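Local coordinates for protein serine protease inhibitor (Schistosoma haematobium, PDB 3STO) that probably inhibits serine proteases and has the serpin fold, at residues A32-G36 with D37-T41; P260-W264 with S265-A269. All blocks are in the same frame, centred on the assembly; numbering follows the deposited sequence.

Contact 1: residues A32-G36 with D37-T41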
# COMPACT_ATOMS: atom_id res chain seq x y z
N ALA A 32 3.62 -7.21 -12.48
CA ALA A 32 3.80 -7.91 -13.77
C ALA A 32 2.47 -8.34 -14.46
O ALA A 32 2.32 -8.17 -15.67
CB ALA A 32 4.75 -9.12 -13.61
N ASP A 33 1.51 -8.84 -13.68
CA ASP A 33 0.28 -9.41 -14.22
C ASP A 33 -0.92 -8.46 -14.30
O ASP A 33 -2.03 -8.88 -14.55
CB ASP A 33 -0.07 -10.68 -13.42
CG ASP A 33 0.97 -11.81 -13.60
OD1 ASP A 33 1.62 -11.89 -14.67
OD2 ASP A 33 1.13 -12.64 -12.69
N PHE A 34 -0.70 -7.16 -14.10
CA PHE A 34 -1.82 -6.22 -14.07
C PHE A 34 -1.75 -5.21 -15.21
O PHE A 34 -2.35 -4.12 -15.13
CB PHE A 34 -1.91 -5.53 -12.69
CG PHE A 34 -2.19 -6.48 -11.58
CD1 PHE A 34 -3.50 -6.85 -11.28
CD2 PHE A 34 -1.17 -7.07 -10.88
CE1 PHE A 34 -3.77 -7.76 -10.29
CE2 PHE A 34 -1.43 -7.99 -9.87
CZ PHE A 34 -2.73 -8.33 -9.58
N GLY A 35 -1.02 -5.59 -16.26
CA GLY A 35 -0.88 -4.80 -17.47
C GLY A 35 -2.23 -4.35 -18.00
O GLY A 35 -2.31 -3.37 -18.69
N GLY A 36 -3.30 -5.06 -17.66
CA GLY A 36 -4.60 -4.68 -18.17
C GLY A 36 -5.63 -4.24 -17.15
O GLY A 36 -6.80 -4.08 -17.49
N ASP A 37 -5.23 -4.03 -15.90
CA ASP A 37 -6.19 -3.60 -14.89
C ASP A 37 -5.79 -2.29 -14.20
O ASP A 37 -4.66 -1.85 -14.28
CB ASP A 37 -6.37 -4.70 -13.84
CG ASP A 37 -6.73 -6.04 -14.44
OD1 ASP A 37 -7.66 -6.11 -15.26
OD2 ASP A 37 -6.07 -7.05 -14.08
N ASN A 38 -6.74 -1.70 -13.47
CA ASN A 38 -6.34 -0.81 -12.39
C ASN A 38 -5.48 -1.60 -11.37
O ASN A 38 -5.69 -2.79 -11.12
CB ASN A 38 -7.54 -0.19 -11.67
CG ASN A 38 -8.35 0.76 -12.56
OD1 ASN A 38 -7.82 1.45 -13.44
ND2 ASN A 38 -9.66 0.82 -12.29
N PHE A 39 -4.49 -0.94 -10.80
CA PHE A 39 -3.67 -1.58 -9.79
C PHE A 39 -3.50 -0.64 -8.60
O PHE A 39 -3.35 0.57 -8.77
CB PHE A 39 -2.31 -1.97 -10.36
CG PHE A 39 -1.39 -2.52 -9.34
CD1 PHE A 39 -1.52 -3.85 -8.93
CD2 PHE A 39 -0.44 -1.70 -8.74
CE1 PHE A 39 -0.66 -4.40 -7.93
CE2 PHE A 39 0.42 -2.22 -7.74
CZ PHE A 39 0.31 -3.58 -7.33
N LEU A 40 -3.51 -1.20 -7.39
CA LEU A 40 -3.37 -0.41 -6.17
C LEU A 40 -2.69 -1.28 -5.10
O LEU A 40 -3.13 -2.39 -4.84
CB LEU A 40 -4.76 0.04 -5.71
CG LEU A 40 -4.93 0.74 -4.38
CD1 LEU A 40 -4.04 1.94 -4.32
CD2 LEU A 40 -6.38 1.13 -4.13
N THR A 41 -1.61 -0.79 -4.51
CA THR A 41 -0.98 -1.50 -3.41
C THR A 41 -0.22 -0.62 -2.40
O THR A 41 0.34 0.43 -2.75
CB THR A 41 0.01 -2.58 -3.92
OG1 THR A 41 0.30 -3.51 -2.86
CG2 THR A 41 1.31 -1.93 -4.44
O HOH W 1 -4.23 -7.56 -16.00
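F34 and F39 reach each other through different first torsions: the F34 ring is swung beside its own backbone N (chi1 -63°), whereas F39 carries CG opposite its N (chi1 175°), and the two rings meet. F39 CD1 lies over one face of the F34 ring and comes 3.8 Å from F34 CD2. The planes are inclined at 46° with centroids 5.3 Å apart, an oblique aromatic pair. Between them the chain makes a type I beta turn from F34 to D37, closed by D37 N donating to F34 O at 3.0 Å. That bond is nearly straight at N-H, but the donor sits above the carbonyl plane; K398 NZ also donates to F34 O. In the serpin fold this turn carries the chain from helix 18-30 into strand 39-41, which pairs antiparallel with strand 392-399, while F39 also packs on V30 of the helix. A water bridges three groups: it donates to D33 O (2.9 Å) and to D37 OD2 (2.7 Å) and accepts from G36 N (3.1 Å), which ties the D37 carboxylate to the turn. D37 OD2 also approaches F34 CD1 at 3.8 Å, its carboxylate plane steeply inclined to the ring.

Contact 2: residues P260-W264 with S265-A269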
# COMPACT_ATOMS: atom_id res chain seq x y z
N PRO A 260 2.08 10.00 -18.78
CA PRO A 260 2.77 9.77 -20.06
C PRO A 260 2.56 10.95 -21.01
O PRO A 260 1.49 11.56 -21.04
CB PRO A 260 2.06 8.54 -20.61
CG PRO A 260 1.52 7.84 -19.39
CD PRO A 260 1.07 8.96 -18.50
N LEU A 261 3.60 11.26 -21.78
CA LEU A 261 3.53 12.38 -22.72
C LEU A 261 2.51 12.20 -23.86
O LEU A 261 2.03 13.16 -24.43
CB LEU A 261 4.92 12.75 -23.23
CG LEU A 261 5.70 13.35 -22.05
CD1 LEU A 261 7.15 13.62 -22.38
CD2 LEU A 261 5.01 14.61 -21.60
N GLU A 262 2.13 10.97 -24.18
CA GLU A 262 1.06 10.83 -25.15
C GLU A 262 0.00 9.91 -24.57
O GLU A 262 0.15 9.42 -23.46
CB GLU A 262 1.57 10.31 -26.48
CG GLU A 262 1.42 8.81 -26.62
CD GLU A 262 2.55 8.06 -25.99
OE1 GLU A 262 3.57 7.88 -26.70
OE2 GLU A 262 2.43 7.67 -24.80
N LYS A 263 -1.08 9.69 -25.30
CA LYS A 263 -2.20 9.03 -24.69
C LYS A 263 -2.20 7.52 -24.91
O LYS A 263 -3.00 6.81 -24.32
CB LYS A 263 -3.51 9.61 -25.22
CG LYS A 263 -3.81 9.26 -26.69
CD LYS A 263 -4.97 10.09 -27.20
CE LYS A 263 -5.43 9.64 -28.56
NZ LYS A 263 -6.67 10.38 -28.97
N TRP A 264 -1.33 7.01 -25.78
CA TRP A 264 -1.49 5.61 -26.19
C TRP A 264 -0.71 4.61 -25.34
O TRP A 264 -1.10 3.45 -25.29
CB TRP A 264 -1.16 5.41 -27.67
CG TRP A 264 -1.97 6.24 -28.64
CD1 TRP A 264 -3.27 6.04 -29.01
CD2 TRP A 264 -1.51 7.38 -29.36
NE1 TRP A 264 -3.65 7.00 -29.92
CE2 TRP A 264 -2.59 7.84 -30.15
CE3 TRP A 264 -0.30 8.08 -29.41
CZ2 TRP A 264 -2.49 8.96 -30.95
CZ3 TRP A 264 -0.20 9.16 -30.21
CH2 TRP A 264 -1.29 9.60 -30.98
N SER A 265 0.37 5.06 -24.70
CA SER A 265 1.32 4.21 -23.98
C SER A 265 1.71 4.74 -22.58
O SER A 265 1.81 5.93 -22.36
CB SER A 265 2.59 4.06 -24.80
OG SER A 265 3.59 3.39 -24.04
N LEU A 266 1.94 3.84 -21.64
CA LEU A 266 2.40 4.22 -20.33
C LEU A 266 3.89 4.65 -20.36
O LEU A 266 4.35 5.38 -19.48
CB LEU A 266 2.23 3.06 -19.38
CG LEU A 266 1.00 2.94 -18.48
CD1 LEU A 266 -0.02 3.99 -18.72
CD2 LEU A 266 0.41 1.54 -18.58
N ASN A 267 4.63 4.24 -21.38
CA ASN A 267 6.03 4.63 -21.49
C ASN A 267 6.84 4.19 -20.26
O ASN A 267 6.60 3.11 -19.72
CB ASN A 267 6.14 6.15 -21.73
CG ASN A 267 5.72 6.56 -23.16
OD1 ASN A 267 5.72 5.73 -24.08
ND2 ASN A 267 5.35 7.83 -23.34
N GLY A 268 7.80 5.01 -19.81
CA GLY A 268 8.63 4.66 -18.66
C GLY A 268 7.90 4.70 -17.33
O GLY A 268 8.46 4.39 -16.29
N ALA A 269 6.63 5.07 -17.37
CA ALA A 269 5.87 5.25 -16.15
C ALA A 269 5.74 3.92 -15.41
O ALA A 269 5.54 3.90 -14.20
CB ALA A 269 4.52 5.85 -16.44
O HOH W 2 5.67 6.36 -26.70
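The backbone of 260-264 leaves strand 253-260 and doubles back, so that P260 and L266 bring their CA atoms within 5.6 Å; 265-269 then makes a type II' beta turn from L266 to A269, with N267 at a positive phi and A269 N bonded to L266 O. The P260 ring packs against the returning backbone, its CB 3.2 Å from S265 O and its CG 4.2 Å from L266 CD1. E262, bent at chi2, turns its carboxylate back across the bend, where OE2 takes a weak bond from S265 N (3.3 Å, 140° at the hydrogen). S265 holds OG opposite its own N (chi1 172°), and there OG accepts from N267 N at 3.0 Å, an ST turn. The N267 amide crosses the E262 carboxylate with planes 60° apart; a water donates to both N267 OD1 (2.7 Å) and E262 OE1 (2.6 Å). N267 ND2 is hydrogen-bonded to G240 O, which links the bend to the segment just before strand 241-247. A donor at each oxygen would suit an ionised E262 carboxylate, while S265 O, an acceptor 3.1 Å from E262 OE2, would probably work the other way.

Overall arrangement
Contact 1 precedes contact 2 by more than 200 residues. Their centres lie 16 Å apart, on the same side of the chain's centre, and their nearest atoms are about 6 Å from each other. Both are surface connections between a helix and a strand, in opposite order: residues 32-41 lead from helix 18-30 into strand 39-41, whereas residues 260-269 lead out of strand 253-260 toward helix 269-273. Strands 39-41, 392-399, 381-387 and 253-260 are successive antiparallel neighbours in serpin beta-sheet B, so both contacts flank connections at this sheet, in the body of the fold. M400 N bonds to N38 OD1, and L266 packs its side chain on M400; the C-terminal part of the chain thus borders both segments, 37-41 and 265-269.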